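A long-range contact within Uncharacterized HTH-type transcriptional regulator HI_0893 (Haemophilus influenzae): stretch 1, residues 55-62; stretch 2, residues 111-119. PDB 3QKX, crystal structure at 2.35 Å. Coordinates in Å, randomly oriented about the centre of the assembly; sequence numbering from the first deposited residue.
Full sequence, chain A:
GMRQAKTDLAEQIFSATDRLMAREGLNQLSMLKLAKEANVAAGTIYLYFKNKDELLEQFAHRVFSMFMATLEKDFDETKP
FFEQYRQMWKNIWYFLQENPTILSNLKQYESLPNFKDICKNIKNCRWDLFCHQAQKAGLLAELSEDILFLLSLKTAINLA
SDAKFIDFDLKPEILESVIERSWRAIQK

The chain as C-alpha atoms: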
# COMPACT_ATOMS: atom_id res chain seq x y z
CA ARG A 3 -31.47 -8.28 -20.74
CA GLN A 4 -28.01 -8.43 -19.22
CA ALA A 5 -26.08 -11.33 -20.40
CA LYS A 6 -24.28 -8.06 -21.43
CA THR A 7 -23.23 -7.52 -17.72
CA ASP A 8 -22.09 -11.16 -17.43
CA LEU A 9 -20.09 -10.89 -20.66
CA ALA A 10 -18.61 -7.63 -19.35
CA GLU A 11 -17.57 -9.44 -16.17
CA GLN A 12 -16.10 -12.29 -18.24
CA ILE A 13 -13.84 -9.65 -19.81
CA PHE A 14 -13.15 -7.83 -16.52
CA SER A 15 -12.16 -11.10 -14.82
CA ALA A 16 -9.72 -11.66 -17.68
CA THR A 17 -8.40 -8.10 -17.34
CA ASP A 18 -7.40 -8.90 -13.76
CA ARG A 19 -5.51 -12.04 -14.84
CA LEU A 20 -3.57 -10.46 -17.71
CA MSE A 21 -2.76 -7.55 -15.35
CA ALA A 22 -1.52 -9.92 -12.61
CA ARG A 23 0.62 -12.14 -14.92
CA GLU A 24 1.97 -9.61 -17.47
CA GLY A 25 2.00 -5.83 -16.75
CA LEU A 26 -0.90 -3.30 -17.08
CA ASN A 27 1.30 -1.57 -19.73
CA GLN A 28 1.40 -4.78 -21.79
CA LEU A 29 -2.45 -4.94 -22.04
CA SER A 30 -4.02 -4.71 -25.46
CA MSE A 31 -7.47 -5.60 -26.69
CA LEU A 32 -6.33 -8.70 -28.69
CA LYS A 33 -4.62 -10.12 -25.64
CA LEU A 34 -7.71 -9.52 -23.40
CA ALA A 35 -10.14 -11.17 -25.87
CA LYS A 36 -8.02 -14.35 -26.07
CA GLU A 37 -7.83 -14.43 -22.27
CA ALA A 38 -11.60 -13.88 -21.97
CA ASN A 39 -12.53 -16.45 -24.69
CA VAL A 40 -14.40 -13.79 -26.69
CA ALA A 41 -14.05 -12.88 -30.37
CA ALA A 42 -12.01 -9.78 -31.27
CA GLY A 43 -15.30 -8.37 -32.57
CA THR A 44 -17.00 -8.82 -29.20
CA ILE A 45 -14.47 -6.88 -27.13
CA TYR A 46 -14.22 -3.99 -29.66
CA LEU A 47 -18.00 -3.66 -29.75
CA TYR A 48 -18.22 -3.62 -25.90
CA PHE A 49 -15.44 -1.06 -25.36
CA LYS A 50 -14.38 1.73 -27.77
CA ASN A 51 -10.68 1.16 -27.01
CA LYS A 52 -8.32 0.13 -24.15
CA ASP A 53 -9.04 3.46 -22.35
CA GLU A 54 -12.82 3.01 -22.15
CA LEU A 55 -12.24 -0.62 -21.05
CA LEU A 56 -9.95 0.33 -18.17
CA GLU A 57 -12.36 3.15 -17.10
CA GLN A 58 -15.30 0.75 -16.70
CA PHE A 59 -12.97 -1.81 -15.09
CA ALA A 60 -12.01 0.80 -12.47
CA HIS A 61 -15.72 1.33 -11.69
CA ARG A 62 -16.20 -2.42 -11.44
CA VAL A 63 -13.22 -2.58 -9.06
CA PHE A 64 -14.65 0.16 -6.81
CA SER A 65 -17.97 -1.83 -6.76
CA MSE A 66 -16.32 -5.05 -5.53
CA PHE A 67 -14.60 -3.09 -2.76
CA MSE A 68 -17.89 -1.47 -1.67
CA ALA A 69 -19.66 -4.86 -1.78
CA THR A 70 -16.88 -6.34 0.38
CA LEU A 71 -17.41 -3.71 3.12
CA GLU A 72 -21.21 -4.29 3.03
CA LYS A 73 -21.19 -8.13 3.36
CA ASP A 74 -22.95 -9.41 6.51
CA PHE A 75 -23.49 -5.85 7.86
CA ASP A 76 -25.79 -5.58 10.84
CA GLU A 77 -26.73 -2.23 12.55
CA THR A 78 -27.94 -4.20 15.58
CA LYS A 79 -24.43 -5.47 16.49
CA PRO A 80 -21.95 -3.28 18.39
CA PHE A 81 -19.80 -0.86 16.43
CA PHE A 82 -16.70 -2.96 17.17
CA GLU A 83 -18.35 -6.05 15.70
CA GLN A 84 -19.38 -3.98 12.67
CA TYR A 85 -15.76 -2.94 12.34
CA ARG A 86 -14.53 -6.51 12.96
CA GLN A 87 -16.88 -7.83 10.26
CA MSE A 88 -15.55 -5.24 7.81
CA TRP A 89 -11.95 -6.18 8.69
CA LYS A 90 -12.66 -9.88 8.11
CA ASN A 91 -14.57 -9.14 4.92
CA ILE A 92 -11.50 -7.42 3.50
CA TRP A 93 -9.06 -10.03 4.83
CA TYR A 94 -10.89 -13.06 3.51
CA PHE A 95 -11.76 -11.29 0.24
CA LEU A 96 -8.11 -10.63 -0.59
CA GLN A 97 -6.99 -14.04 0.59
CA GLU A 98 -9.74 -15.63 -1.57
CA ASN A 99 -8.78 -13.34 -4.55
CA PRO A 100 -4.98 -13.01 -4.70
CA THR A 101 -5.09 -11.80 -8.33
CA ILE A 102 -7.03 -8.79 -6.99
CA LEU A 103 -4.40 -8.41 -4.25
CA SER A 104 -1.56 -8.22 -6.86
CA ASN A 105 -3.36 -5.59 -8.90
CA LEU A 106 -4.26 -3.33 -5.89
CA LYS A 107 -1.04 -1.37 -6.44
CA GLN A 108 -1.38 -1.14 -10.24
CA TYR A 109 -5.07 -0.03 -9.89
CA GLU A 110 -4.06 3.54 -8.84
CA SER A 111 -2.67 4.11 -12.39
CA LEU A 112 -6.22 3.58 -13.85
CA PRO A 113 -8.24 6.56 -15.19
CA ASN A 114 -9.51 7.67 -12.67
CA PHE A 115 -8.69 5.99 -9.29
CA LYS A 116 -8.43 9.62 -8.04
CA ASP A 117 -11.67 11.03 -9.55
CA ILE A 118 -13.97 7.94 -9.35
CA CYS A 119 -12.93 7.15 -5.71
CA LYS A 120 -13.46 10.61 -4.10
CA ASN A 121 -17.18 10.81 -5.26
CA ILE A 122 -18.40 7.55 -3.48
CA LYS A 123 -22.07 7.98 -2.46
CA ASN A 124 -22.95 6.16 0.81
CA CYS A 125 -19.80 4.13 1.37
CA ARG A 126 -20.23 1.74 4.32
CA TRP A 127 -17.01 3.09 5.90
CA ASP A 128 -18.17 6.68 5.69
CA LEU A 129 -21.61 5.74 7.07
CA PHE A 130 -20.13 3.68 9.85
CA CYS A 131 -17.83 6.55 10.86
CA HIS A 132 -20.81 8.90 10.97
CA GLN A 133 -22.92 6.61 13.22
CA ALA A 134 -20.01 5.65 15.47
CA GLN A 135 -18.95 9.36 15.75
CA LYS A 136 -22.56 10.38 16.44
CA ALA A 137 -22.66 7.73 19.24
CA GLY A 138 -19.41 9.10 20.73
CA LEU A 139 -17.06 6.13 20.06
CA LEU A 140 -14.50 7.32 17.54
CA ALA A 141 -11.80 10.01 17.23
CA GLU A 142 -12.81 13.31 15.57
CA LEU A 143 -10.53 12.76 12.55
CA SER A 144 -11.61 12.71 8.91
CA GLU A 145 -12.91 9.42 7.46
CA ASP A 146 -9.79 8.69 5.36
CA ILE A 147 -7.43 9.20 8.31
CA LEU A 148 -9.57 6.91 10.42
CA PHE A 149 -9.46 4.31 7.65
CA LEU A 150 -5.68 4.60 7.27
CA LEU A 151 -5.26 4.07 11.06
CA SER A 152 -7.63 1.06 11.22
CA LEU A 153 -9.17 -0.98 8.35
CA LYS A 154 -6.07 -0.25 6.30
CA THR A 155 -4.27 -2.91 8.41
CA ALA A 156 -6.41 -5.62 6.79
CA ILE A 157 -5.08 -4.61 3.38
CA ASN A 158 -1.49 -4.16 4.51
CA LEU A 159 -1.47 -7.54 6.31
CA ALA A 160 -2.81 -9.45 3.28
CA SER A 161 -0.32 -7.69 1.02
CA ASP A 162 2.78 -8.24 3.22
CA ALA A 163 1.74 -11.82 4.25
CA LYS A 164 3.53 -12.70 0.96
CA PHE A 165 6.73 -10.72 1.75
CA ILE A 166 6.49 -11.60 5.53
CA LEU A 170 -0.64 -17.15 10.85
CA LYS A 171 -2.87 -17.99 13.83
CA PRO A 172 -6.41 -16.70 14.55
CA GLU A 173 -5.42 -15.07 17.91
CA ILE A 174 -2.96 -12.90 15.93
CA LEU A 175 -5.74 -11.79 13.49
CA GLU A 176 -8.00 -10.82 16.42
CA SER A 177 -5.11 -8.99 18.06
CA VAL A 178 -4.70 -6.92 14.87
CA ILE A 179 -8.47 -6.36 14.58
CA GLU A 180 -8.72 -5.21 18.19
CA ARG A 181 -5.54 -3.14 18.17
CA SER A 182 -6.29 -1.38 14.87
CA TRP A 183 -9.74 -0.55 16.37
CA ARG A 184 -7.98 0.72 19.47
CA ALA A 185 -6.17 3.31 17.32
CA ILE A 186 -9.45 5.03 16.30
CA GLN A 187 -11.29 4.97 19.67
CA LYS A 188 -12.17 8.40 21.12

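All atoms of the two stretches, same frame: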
# COMPACT_ATOMS: atom_id res chain seq x y z
N LEU A 55 -12.30 0.65 -21.79
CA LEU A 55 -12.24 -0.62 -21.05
C LEU A 55 -11.74 -0.41 -19.63
O LEU A 55 -12.43 -0.74 -18.68
CB LEU A 55 -11.33 -1.64 -21.77
CG LEU A 55 -11.44 -3.10 -21.32
CD1 LEU A 55 -11.09 -4.06 -22.48
CD2 LEU A 55 -10.57 -3.39 -20.12
N LEU A 56 -10.55 0.15 -19.49
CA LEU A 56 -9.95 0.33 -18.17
C LEU A 56 -10.73 1.32 -17.26
O LEU A 56 -10.71 1.16 -16.04
CB LEU A 56 -8.48 0.76 -18.29
CG LEU A 56 -7.51 -0.23 -18.98
CD1 LEU A 56 -6.08 0.33 -18.88
CD2 LEU A 56 -7.57 -1.62 -18.40
N GLU A 57 -11.43 2.29 -17.85
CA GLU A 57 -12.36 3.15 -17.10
C GLU A 57 -13.46 2.34 -16.43
O GLU A 57 -13.64 2.42 -15.21
CB GLU A 57 -13.02 4.23 -17.99
CG GLU A 57 -12.09 5.36 -18.44
CD GLU A 57 -12.81 6.70 -18.64
OE1 GLU A 57 -13.27 7.30 -17.64
OE2 GLU A 57 -12.89 7.17 -19.80
N GLN A 58 -14.20 1.57 -17.22
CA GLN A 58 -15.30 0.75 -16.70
C GLN A 58 -14.80 -0.31 -15.71
O GLN A 58 -15.47 -0.60 -14.71
CB GLN A 58 -16.10 0.09 -17.84
CG GLN A 58 -16.97 1.07 -18.63
CD GLN A 58 -17.80 0.38 -19.73
OE1 GLN A 58 -18.35 -0.72 -19.53
NE2 GLN A 58 -17.91 1.04 -20.89
N PHE A 59 -13.62 -0.87 -15.98
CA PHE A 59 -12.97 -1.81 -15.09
C PHE A 59 -12.72 -1.20 -13.72
O PHE A 59 -13.01 -1.82 -12.70
CB PHE A 59 -11.65 -2.27 -15.70
CG PHE A 59 -10.85 -3.21 -14.82
CD1 PHE A 59 -11.19 -4.55 -14.72
CD2 PHE A 59 -9.74 -2.75 -14.14
CE1 PHE A 59 -10.43 -5.42 -13.94
CE2 PHE A 59 -8.99 -3.61 -13.35
CZ PHE A 59 -9.34 -4.95 -13.26
N ALA A 60 -12.18 0.02 -13.70
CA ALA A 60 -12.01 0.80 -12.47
C ALA A 60 -13.31 0.84 -11.67
O ALA A 60 -13.32 0.49 -10.50
CB ALA A 60 -11.55 2.22 -12.78
N HIS A 61 -14.39 1.24 -12.33
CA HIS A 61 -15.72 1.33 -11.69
C HIS A 61 -16.16 -0.00 -11.11
O HIS A 61 -16.73 -0.06 -10.03
CB HIS A 61 -16.78 1.84 -12.67
CG HIS A 61 -16.83 3.33 -12.78
ND1 HIS A 61 -17.32 4.13 -11.78
CD2 HIS A 61 -16.45 4.16 -13.78
CE1 HIS A 61 -17.24 5.40 -12.15
NE2 HIS A 61 -16.73 5.44 -13.36
N ARG A 62 -15.90 -1.06 -11.86
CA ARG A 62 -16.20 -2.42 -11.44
C ARG A 62 -15.36 -2.80 -10.24
O ARG A 62 -15.84 -3.50 -9.35
CB ARG A 62 -16.00 -3.40 -12.61
CG ARG A 62 -15.99 -4.90 -12.28
CD ARG A 62 -14.58 -5.42 -12.19
NE ARG A 62 -14.50 -6.87 -12.21
CZ ARG A 62 -13.38 -7.56 -12.04
NH1 ARG A 62 -12.22 -6.94 -11.81
NH2 ARG A 62 -13.41 -8.88 -12.09
N SER A 111 -2.96 3.57 -11.05
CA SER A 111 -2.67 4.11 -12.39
C SER A 111 -3.89 4.19 -13.35
O SER A 111 -3.78 4.78 -14.43
CB SER A 111 -1.56 3.30 -13.06
OG SER A 111 -0.38 3.28 -12.28
N LEU A 112 -5.03 3.60 -12.97
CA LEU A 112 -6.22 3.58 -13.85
C LEU A 112 -6.88 4.97 -13.91
O LEU A 112 -6.92 5.67 -12.90
CB LEU A 112 -7.25 2.56 -13.37
CG LEU A 112 -6.89 1.07 -13.40
CD1 LEU A 112 -7.93 0.25 -12.65
CD2 LEU A 112 -6.75 0.59 -14.82
N PRO A 113 -7.42 5.35 -15.09
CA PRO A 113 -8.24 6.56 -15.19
C PRO A 113 -9.70 6.27 -14.75
O PRO A 113 -10.38 5.54 -15.45
CB PRO A 113 -8.19 6.90 -16.69
CG PRO A 113 -7.94 5.61 -17.39
CD PRO A 113 -7.26 4.68 -16.41
N ASN A 114 -10.20 6.80 -13.62
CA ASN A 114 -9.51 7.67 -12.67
C ASN A 114 -9.70 7.13 -11.25
O ASN A 114 -10.77 7.29 -10.65
CB ASN A 114 -10.07 9.10 -12.76
CG ASN A 114 -10.02 9.66 -14.17
OD1 ASN A 114 -8.95 10.02 -14.67
ND2 ASN A 114 -11.17 9.75 -14.81
N PHE A 115 -8.67 6.47 -10.70
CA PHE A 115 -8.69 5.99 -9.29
C PHE A 115 -8.62 7.16 -8.28
O PHE A 115 -8.86 6.97 -7.07
CB PHE A 115 -7.55 4.98 -9.04
CG PHE A 115 -7.78 4.08 -7.84
N LYS A 116 -8.25 8.36 -8.77
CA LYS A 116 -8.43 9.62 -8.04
C LYS A 116 -9.88 10.10 -8.10
O LYS A 116 -10.56 10.18 -7.06
CB LYS A 116 -7.50 10.71 -8.62
N ASP A 117 -10.34 10.41 -9.32
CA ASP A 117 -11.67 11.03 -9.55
C ASP A 117 -12.83 10.13 -9.11
O ASP A 117 -13.65 10.53 -8.27
CB ASP A 117 -11.83 11.43 -11.03
N ILE A 118 -12.88 8.90 -9.65
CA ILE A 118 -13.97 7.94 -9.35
C ILE A 118 -14.05 7.53 -7.85
O ILE A 118 -15.14 7.28 -7.35
CB ILE A 118 -13.86 6.67 -10.22
N CYS A 119 -12.91 7.49 -7.15
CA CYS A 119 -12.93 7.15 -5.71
C CYS A 119 -13.54 8.26 -4.85
O CYS A 119 -14.58 8.05 -4.24
CB CYS A 119 -11.55 6.78 -5.18
SG CYS A 119 -11.60 6.45 -3.38

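The contact is built around one side chain. Leu112 sits in a loop, points its CA-to-CB bond toward the helix of residues 55-62, and gives up more surface to it than any other residue of either stretch. With chi1 in m and chi2 in t, its two methyls divide the helix surface: Leu112 CD2 lies 3.9 Å from Leu56 CB, while Leu112 CD1 reaches Phe59 CD2 at 3.8 Å and Ala60 CB at 4.1 Å. Leu56, Phe59 and Ala60 follow the i, i+3, i+4 spacing that brings residues onto one side of a helix, so a single branched side chain can touch all three.

Each of these positions has its own character. Leu56 directs its CA-to-CB bond toward the loop, and its CB packs against Leu112 CD2. Phe59 leaves the helix sideways, but its t rotamer brings the end of the ring nearer, and Leu112 CD1 meets it at the edge, near the ring plane. Ala60 points toward the loop with only a methyl, a small apolar surface that meets Leu112 CD1; Ala60 CB also lies 4.4 Å from Pro113 O. Hydrogen bonds from Ala60 N to Leu56 O (3.0 Å) and from Phe59 N to Leu55 O (3.0 Å) hold the helical side of the contact in shape.

Next to this centre, backbone and side chain share the approach. The CA atoms of Glu57 and Pro113 are 5.7 Å apart, and Glu57 CA makes a CA-H...O contact with Pro113 O at 3.5 Å. The same oxygen lies 3.4 Å from Glu57 CG, so the aliphatic part of an acidic side chain packs against the loop; Glu57 CG and Pro113 CG are 4.3 Å apart. A cis peptide bond joins Pro113 to Asn114. The loop is braced internally as well, by Phe115 N to Leu112 O at 2.9 Å and Ile118 N to Asn114 O at 2.8 Å.

Farther along, His61 swings the end of its ring nearer to the loop, and His61 CE1 lies 4.1 Å from Ile118 CB. Ile118 points toward the helix, although its side chain is modelled only to CB.

At the polar edge, Glu57 OE1 and Asn114 ND2 remain 4.3 Å apart, too far for a hydrogen bond. No hydrogen bond crosses between the modelled atoms. The rule to read here is economical: about 369 Å² buried in total, one leucine at the centre, and polar side chains at the margin, of which Glu57 and His61 make their nearest contacts through carbon atoms.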